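Local atomic coordinates of GCN5-related N-acetyltransferase (Kribbella flavida, PDB entry 4MY0), a protein that probably transfers an acetyl group from acetyl-coenzyme A to an amine, perhaps that of an aminoglycoside, and binds coenzyme A-type cofactors. Residues A120-T125 with P386-Y391; F71-G76 with V80-I85. All blocks are in the same frame, centred on the assembly; numbering follows the deposited sequence.

The two contacts meet where strand 118-121 pairs with strand 78-90: Ala120 probably bonds through its backbone to Ala83 and Ile85. Interaction 2 is the buried one, a beta hairpin within the acetyltransferase domain whose backbones are directly bonded. Interaction 1 is only partly buried and joins segments far apart in sequence: the end of strand 118-121, beside the coenzyme, and the C-terminal tail. It relies on side chains, with one weak hydrogen bond and the Tyr122 and Tyr391 rings doing most of the work. Both use a selenomethionine beside an aromatic ring, and Met388 of interaction 1 packs its CE against Gln73 of interaction 2.

Interaction 1 of 2, residues A120-T125 with P386-Y391; sequences ALYPAT and PYMLDY. With AC8 ([(2R,3R,4R,5R)-5-(6-amino-9H-purin-9-yl)-3,4-bis(phosphonooxy)tetrahydrofuran-2-yl]methyl (3R)-3-hydroxy-2,2-dimethyl-4-oxo-4-({3-oxo-3-[(2-sulfanylethyl)amino]propyl}amino)butyl dihydrogen diphosphate), chain L; TRS (2-amino-2-hydroxymethyl-propane-1,3-diol), chain M.
Tyr122 and Tyr391 mark the closest approach of the two backbones, yet their CA atoms stay 7.3 Å apart, so segments 120-125 and 386-391 meet through side chains. The ring of Tyr122, at the end of strand 118-121, does most of the bridging. With CG anti to the carbonyl carbon (chi1 -76°), it extends toward the tail, and its OH gives a weak hydrogen bond of 2.7 Å to the backbone O of Asp390. Tyrosine suits this place because its ring packs against Tyr391, Met388 and, edge-to-face, Trp280 while its hydroxyl meets a main-chain acceptor. Beside that hydroxyl runs the selenomethionine Met388, whose SE lies 3.7 Å from CE2 of Tyr122 in an oblique Met-aromatic contact; its chain, extended at chi2 (178°), slides past Tyr122 in the opposite direction, while the bend at chi3 turns CE away. Tyr391 covers one face of Tyr122, its CD1 3.5 Å from CG of Tyr122 and displaced toward the rim. The ring planes are inclined at 47°, neither stacked nor edge-to-face. A bound Tris molecule, probably from the crystallisation liquor, donates from N to Tyr391 OH at 3.0 Å and also to Tyr122 O. Tris bridges the two tyrosines next to the thiol, and also bonds Gly87 N, Val88 N and Phe392 OXT. Ala124 N lies 3.3 Å from the sulfur S1P of AC8, a coenzyme A derivative with phosphates on both ribose oxygens, and Thr125 CG2 touches its CEP methyl. The short side chain of Ala124 suits this closeness to S1P. Thr125 OG1 caps the following helix weakly at Val127 N. The arrangement belongs to the acetyl-coenzyme A site of a GNAT domain, with Tyr391 of the C-terminal tail near the thiol end, Tris lying between.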
loop_
_atom_site.group_PDB
_atom_site.type_symbol
_atom_site.label_atom_id
_atom_site.label_comp_id
_atom_site.label_asym_id
_atom_site.label_seq_id
_atom_site.Cartn_x
_atom_site.Cartn_y
_atom_site.Cartn_z
ATOM N N ALA C 120 0.503 -17.721 32.895
ATOM C CA ALA C 120 -0.004 -16.953 31.763
ATOM C C ALA C 120 0.896 -17.121 30.535
ATOM O O ALA C 120 2.065 -17.504 30.653
ATOM C CB ALA C 120 -0.169 -15.454 32.132
ATOM N N LEU C 121 0.333 -16.840 29.361
ATOM C CA LEU C 121 1.070 -16.887 28.102
ATOM C C LEU C 121 0.279 -16.188 26.999
ATOM O O LEU C 121 -0.949 -16.026 27.108
ATOM C CB LEU C 121 1.333 -18.341 27.685
ATOM C CG LEU C 121 0.104 -19.266 27.566
ATOM C CD1 LEU C 121 -0.542 -19.233 26.183
ATOM C CD2 LEU C 121 0.461 -20.715 27.960
ATOM N N TYR C 122 0.997 -15.784 25.952
ATOM C CA TYR C 122 0.428 -15.278 24.711
ATOM C C TYR C 122 0.420 -16.431 23.716
ATOM O O TYR C 122 1.480 -16.838 23.227
ATOM C CB TYR C 122 1.317 -14.167 24.140
ATOM C CG TYR C 122 1.185 -12.834 24.851
ATOM C CD1 TYR C 122 0.277 -11.876 24.406
ATOM C CD2 TYR C 122 1.966 -12.534 25.960
ATOM C CE1 TYR C 122 0.152 -10.642 25.061
ATOM C CE2 TYR C 122 1.850 -11.315 26.622
ATOM C CZ TYR C 122 0.943 -10.377 26.167
ATOM O OH TYR C 122 0.831 -9.175 26.832
ATOM N N PRO C 123 -0.768 -16.960 23.403
ATOM C CA PRO C 123 -0.861 -18.169 22.568
ATOM C C PRO C 123 -0.825 -17.852 21.075
ATOM O O PRO C 123 -1.467 -16.883 20.641
ATOM C CB PRO C 123 -2.249 -18.717 22.928
ATOM C CG PRO C 123 -3.082 -17.443 23.174
ATOM C CD PRO C 123 -2.092 -16.481 23.856
ATOM N N ALA C 124 -0.099 -18.651 20.289
ATOM C CA ALA C 124 -0.114 -18.464 18.832
ATOM C C ALA C 124 -1.353 -19.144 18.251
ATOM O O ALA C 124 -1.877 -18.733 17.229
ATOM C CB ALA C 124 1.141 -19.027 18.206
ATOM N N THR C 125 -1.786 -20.214 18.907
ATOM C CA THR C 125 -3.015 -20.902 18.562
ATOM C C THR C 125 -3.698 -21.237 19.876
ATOM O O THR C 125 -3.050 -21.695 20.816
ATOM C CB THR C 125 -2.756 -22.200 17.770
ATOM O OG1 THR C 125 -3.922 -23.031 17.825
ATOM C CG2 THR C 125 -1.558 -22.977 18.352
ATOM N N PRO C 386 -7.792 -6.080 33.510
ATOM C CA PRO C 386 -6.395 -6.531 33.528
ATOM C C PRO C 386 -5.723 -6.254 32.203
ATOM O O PRO C 386 -6.327 -6.443 31.141
ATOM C CB PRO C 386 -6.502 -8.047 33.766
ATOM C CG PRO C 386 -7.904 -8.407 33.379
ATOM C CD PRO C 386 -8.749 -7.197 33.617
ATOM N N TYR C 387 -4.481 -5.794 32.267
ATOM C CA TYR C 387 -3.711 -5.564 31.057
ATOM C C TYR C 387 -2.248 -5.732 31.394
ATOM O O TYR C 387 -1.869 -5.832 32.567
ATOM C CB TYR C 387 -3.951 -4.156 30.505
ATOM C CG TYR C 387 -3.333 -3.061 31.350
ATOM C CD1 TYR C 387 -2.121 -2.469 30.986
ATOM C CD2 TYR C 387 -3.956 -2.621 32.514
ATOM C CE1 TYR C 387 -1.548 -1.460 31.765
ATOM C CE2 TYR C 387 -3.388 -1.614 33.300
ATOM C CZ TYR C 387 -2.186 -1.040 32.914
ATOM O OH TYR C 387 -1.621 -0.049 33.680
HETATM N N MSE C 388 -1.433 -5.723 30.352
HETATM C CA MSE C 388 -0.014 -5.962 30.469
HETATM C C MSE C 388 0.646 -4.997 29.495
HETATM O O MSE C 388 0.053 -4.668 28.459
HETATM C CB MSE C 388 0.278 -7.400 30.019
HETATM C CG MSE C 388 1.432 -8.053 30.690
HETATM SE SE MSE C 388 1.557 -9.862 29.991
HETATM C CE MSE C 388 0.367 -10.739 31.219
ATOM N N LEU C 389 1.859 -4.552 29.804
ATOM C CA LEU C 389 2.605 -3.705 28.875
ATOM C C LEU C 389 3.510 -4.539 27.981
ATOM O O LEU C 389 3.849 -4.129 26.865
ATOM C CB LEU C 389 3.441 -2.674 29.638
ATOM C CG LEU C 389 2.594 -1.858 30.601
ATOM C CD1 LEU C 389 3.486 -1.044 31.544
ATOM C CD2 LEU C 389 1.601 -0.960 29.836
ATOM N N ASP C 390 3.896 -5.716 28.465
ATOM C CA ASP C 390 4.913 -6.505 27.782
ATOM C C ASP C 390 4.321 -7.679 27.017
ATOM O O ASP C 390 3.250 -8.179 27.359
ATOM C CB ASP C 390 5.938 -7.047 28.789
ATOM C CG ASP C 390 6.478 -5.974 29.719
ATOM O OD1 ASP C 390 7.304 -5.154 29.266
ATOM O OD2 ASP C 390 6.079 -5.957 30.906
ATOM N N TYR C 391 5.041 -8.118 25.991
ATOM C CA TYR C 391 4.777 -9.387 25.334
ATOM C C TYR C 391 5.910 -10.328 25.721
ATOM O O TYR C 391 7.036 -9.871 25.935
ATOM C CB TYR C 391 4.773 -9.191 23.816
ATOM C CG TYR C 391 4.675 -10.484 23.050
ATOM C CD1 TYR C 391 3.443 -11.050 22.776
ATOM C CD2 TYR C 391 5.819 -11.153 22.620
ATOM C CE1 TYR C 391 3.343 -12.249 22.077
ATOM C CE2 TYR C 391 5.732 -12.344 21.927
ATOM C CZ TYR C 391 4.487 -12.891 21.661
ATOM O OH TYR C 391 4.388 -14.092 20.972
HETATM N N1A AC8 L . -4.245 -25.168 14.533
HETATM O O1A AC8 L . -0.518 -31.860 21.510
HETATM P P1A AC8 L . -0.855 -31.593 20.051
HETATM C C1B AC8 L . -4.491 -28.770 18.164
HETATM S S1P AC8 L . 2.374 -20.506 21.519
HETATM C C2A AC8 L . -5.335 -25.702 15.115
HETATM O O2A AC8 L . -0.587 -32.689 19.059
HETATM P P2A AC8 L . 1.313 -30.045 18.957
HETATM C C2B AC8 L . -4.556 -30.254 17.885
HETATM O O2B AC8 L . -5.515 -30.519 16.853
HETATM O O2C AC8 L . -5.156 -32.995 16.663
HETATM C C2P AC8 L . 2.691 -21.852 20.325
HETATM N N3A AC8 L . -5.207 -26.651 16.055
HETATM O O3A AC8 L . -0.116 -30.225 19.674
HETATM C C3B AC8 L . -4.987 -30.803 19.249
HETATM O O3B AC8 L . -6.394 -30.591 19.411
HETATM P P3B AC8 L . -7.546 -31.719 19.222
HETATM O O3C AC8 L . -4.064 -31.405 15.049
HETATM C C3P AC8 L . 4.003 -21.413 19.715
HETATM C C4A AC8 L . -3.969 -27.075 16.426
HETATM O O4A AC8 L . 2.261 -31.114 19.458
HETATM C C4B AC8 L . -4.350 -29.863 20.256
HETATM O O4B AC8 L . -4.053 -28.667 19.526
HETATM O O4C AC8 L . -6.564 -31.739 14.960
HETATM P P4C AC8 L . -5.315 -31.756 15.810
HETATM N N4P AC8 L . 4.569 -22.249 18.659
HETATM C C5A AC8 L . -2.835 -26.530 15.843
HETATM O O5A AC8 L . 1.074 -29.863 17.486
HETATM C C5B AC8 L . -3.067 -30.420 20.864
HETATM O O5B AC8 L . -2.386 -31.159 19.856
HETATM C C5P AC8 L . 4.158 -22.412 17.406
HETATM O O5P AC8 L . 3.128 -21.887 17.000
HETATM C C6A AC8 L . -2.993 -25.548 14.871
HETATM N N6A AC8 L . -1.913 -24.988 14.267
HETATM O O6A AC8 L . 1.759 -28.622 19.550
HETATM C C6P AC8 L . 5.049 -23.264 16.531
HETATM N N7A AC8 L . -1.753 -27.136 16.389
HETATM O O7A AC8 L . -7.299 -32.404 17.899
HETATM C C7P AC8 L . 4.334 -24.102 15.461
HETATM C C8A AC8 L . -2.212 -28.032 17.300
HETATM O O8A AC8 L . -7.384 -32.624 20.427
HETATM N N8P AC8 L . 3.533 -25.113 16.159
HETATM N N9A AC8 L . -3.560 -27.996 17.304
HETATM O O9A AC8 L . -8.816 -30.895 19.223
HETATM C C9P AC8 L . 3.937 -25.997 17.068
HETATM O O9P AC8 L . 5.109 -26.050 17.404
HETATM C CAP AC8 L . 2.927 -26.958 17.672
HETATM O OAP AC8 L . 2.026 -27.415 16.662
HETATM C CBP AC8 L . 2.087 -26.356 18.806
HETATM C CCP AC8 L . 1.059 -27.411 19.244
HETATM C CDP AC8 L . 2.976 -26.004 19.994
HETATM C CEP AC8 L . 1.340 -25.113 18.349
HETATM C C TRS M . 5.286 -17.535 22.188
HETATM C C1 TRS M . 6.555 -16.742 22.514
HETATM C C2 TRS M . 4.638 -17.246 20.833
HETATM C C3 TRS M . 4.619 -18.457 23.217
HETATM N N TRS M . 4.460 -16.430 22.812
HETATM O O1 TRS M . 7.010 -17.029 23.840
HETATM O O2 TRS M . 3.288 -17.702 20.816
HETATM O O3 TRS M . 5.075 -19.801 22.978
#

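Interaction 2 of 2, residues F71-G76 with V80-I85; sequences FQQWWG and VPMAGI
Phe71 and Met82 face each other as a hydrogen-bonded pair of the antiparallel hairpin formed by strands 61-75 and 78-90. Met82 N donates to Phe71 O at 3.0 Å, whereas the return bond from Phe71 N is weak. Gln73 and Val80 form the next such pair, firm in both directions, with Gln73 N to Val80 O at 2.6 Å. Between them Gln72 and Pro81 make a non-hydrogen-bonded pair, a place that suits proline, which has no N-H to offer.

Phe71, Gln73, Val80 and Met82 share one face. Met82 is bent at chi2 (-96°) and chi3, which carries SE to the edge of the Phe71 ring while CE rests 3.7 Å from CD of Gln73. Gly84, having no side chain, lets CD2 of Phe71 approach its CA to 3.8 Å.

A second shell fixes Gln73: Trp75 NE1 donates to its OE1 at 2.8 Å from above the carbonyl plane, and its NE2 reaches Gly186 O. Val80 CG2 meets the edge of the Trp75 indole. The buried amide therefore has partners for both its ends, which implies a polar group held in a set orientation among apolar neighbours.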
loop_
_atom_site.group_PDB
_atom_site.type_symbol
_atom_site.label_atom_id
_atom_site.label_comp_id
_atom_site.label_asym_id
_atom_site.label_seq_id
_atom_site.Cartn_x
_atom_site.Cartn_y
_atom_site.Cartn_z
ATOM N N PHE C 71 7.854 -15.051 36.905
ATOM C CA PHE C 71 7.272 -13.716 37.052
ATOM C C PHE C 71 6.537 -13.591 38.369
ATOM O O PHE C 71 6.353 -14.575 39.079
ATOM C CB PHE C 71 6.224 -13.468 35.971
ATOM C CG PHE C 71 6.782 -13.231 34.596
ATOM C CD1 PHE C 71 7.890 -12.419 34.400
ATOM C CD2 PHE C 71 6.156 -13.797 33.489
ATOM C CE1 PHE C 71 8.380 -12.187 33.112
ATOM C CE2 PHE C 71 6.632 -13.572 32.199
ATOM C CZ PHE C 71 7.755 -12.770 32.012
ATOM N N GLN C 72 6.103 -12.370 38.676
ATOM C CA GLN C 72 4.955 -12.165 39.549
ATOM C C GLN C 72 3.951 -11.417 38.689
ATOM O O GLN C 72 4.326 -10.832 37.661
ATOM C CB GLN C 72 5.317 -11.363 40.805
ATOM C CG GLN C 72 6.487 -11.946 41.591
ATOM C CD GLN C 72 6.465 -11.552 43.047
ATOM O OE1 GLN C 72 5.576 -11.959 43.794
ATOM N NE2 GLN C 72 7.446 -10.761 43.467
ATOM N N GLN C 73 2.678 -11.445 39.071
ATOM C CA GLN C 73 1.664 -10.731 38.297
ATOM C C GLN C 73 0.734 -9.999 39.247
ATOM O O GLN C 73 0.304 -10.545 40.270
ATOM C CB GLN C 73 0.882 -11.669 37.373
ATOM C CG GLN C 73 0.100 -10.925 36.282
ATOM C CD GLN C 73 -0.718 -11.854 35.411
ATOM O OE1 GLN C 73 -1.138 -12.920 35.854
ATOM N NE2 GLN C 73 -0.944 -11.454 34.164
ATOM N N TRP C 74 0.451 -8.744 38.929
ATOM C CA TRP C 74 -0.420 -7.947 39.783
ATOM C C TRP C 74 -1.853 -8.437 39.631
ATOM O O TRP C 74 -2.318 -8.657 38.512
ATOM C CB TRP C 74 -0.336 -6.475 39.382
ATOM C CG TRP C 74 0.935 -5.795 39.830
ATOM C CD1 TRP C 74 2.080 -5.610 39.100
ATOM C CD2 TRP C 74 1.175 -5.198 41.111
ATOM N NE1 TRP C 74 3.012 -4.933 39.854
ATOM C CE2 TRP C 74 2.482 -4.667 41.092
ATOM C CE3 TRP C 74 0.408 -5.065 42.273
ATOM C CZ2 TRP C 74 3.042 -4.017 42.193
ATOM C CZ3 TRP C 74 0.959 -4.409 43.364
ATOM C CH2 TRP C 74 2.265 -3.894 43.318
ATOM N N TRP C 75 -2.540 -8.628 40.754
ATOM C CA TRP C 75 -3.976 -8.890 40.718
ATOM C C TRP C 75 -4.664 -8.152 41.853
ATOM O O TRP C 75 -4.400 -8.422 43.043
ATOM C CB TRP C 75 -4.271 -10.393 40.758
ATOM C CG TRP C 75 -3.992 -11.061 39.433
ATOM C CD1 TRP C 75 -2.914 -11.846 39.120
ATOM C CD2 TRP C 75 -4.787 -10.975 38.241
ATOM N NE1 TRP C 75 -3.003 -12.268 37.813
ATOM C CE2 TRP C 75 -4.140 -11.741 37.247
ATOM C CE3 TRP C 75 -5.985 -10.331 37.918
ATOM C CZ2 TRP C 75 -4.653 -11.881 35.951
ATOM C CZ3 TRP C 75 -6.490 -10.462 36.621
ATOM C CH2 TRP C 75 -5.828 -11.232 35.660
ATOM N N GLY C 76 -5.523 -7.200 41.479
ATOM C CA GLY C 76 -6.172 -6.325 42.444
ATOM C C GLY C 76 -5.183 -5.629 43.352
ATOM O O GLY C 76 -5.418 -5.493 44.554
ATOM N N VAL C 80 1.218 -11.658 42.663
ATOM C CA VAL C 80 0.986 -13.094 42.729
ATOM C C VAL C 80 2.056 -13.799 41.898
ATOM O O VAL C 80 2.245 -13.456 40.726
ATOM C CB VAL C 80 -0.405 -13.452 42.156
ATOM C CG1 VAL C 80 -0.734 -14.928 42.400
ATOM C CG2 VAL C 80 -1.489 -12.531 42.746
ATOM N N PRO C 81 2.771 -14.772 42.503
ATOM C CA PRO C 81 3.801 -15.502 41.740
ATOM C C PRO C 81 3.163 -16.149 40.510
ATOM O O PRO C 81 2.033 -16.644 40.602
ATOM C CB PRO C 81 4.292 -16.568 42.724
ATOM C CG PRO C 81 3.977 -15.978 44.126
ATOM C CD PRO C 81 2.661 -15.242 43.901
HETATM N N MSE C 82 3.848 -16.117 39.372
HETATM C CA MSE C 82 3.205 -16.511 38.132
HETATM C C MSE C 82 4.175 -17.200 37.187
HETATM O O MSE C 82 5.312 -16.760 37.029
HETATM C CB MSE C 82 2.587 -15.282 37.455
HETATM C CG MSE C 82 1.741 -15.628 36.237
HETATM SE SE MSE C 82 2.774 -15.442 34.590
HETATM C CE MSE C 82 2.411 -13.545 34.352
ATOM N N ALA C 83 3.732 -18.284 36.560
ATOM C CA ALA C 83 4.583 -18.998 35.614
ATOM C C ALA C 83 4.297 -18.522 34.193
ATOM O O ALA C 83 3.282 -18.895 33.600
ATOM C CB ALA C 83 4.346 -20.494 35.714
ATOM N N GLY C 84 5.189 -17.719 33.629
ATOM C CA GLY C 84 4.950 -17.199 32.283
ATOM C C GLY C 84 5.545 -18.127 31.235
ATOM O O GLY C 84 6.764 -18.258 31.148
ATOM N N ILE C 85 4.693 -18.771 30.441
ATOM C CA ILE C 85 5.154 -19.799 29.513
ATOM C C ILE C 85 5.606 -19.149 28.204
ATOM O O ILE C 85 4.874 -18.338 27.624
ATOM C CB ILE C 85 4.046 -20.862 29.237
ATOM C CG1 ILE C 85 3.345 -21.269 30.540
ATOM C CG2 ILE C 85 4.639 -22.108 28.513
ATOM C CD1 ILE C 85 4.297 -21.686 31.717
#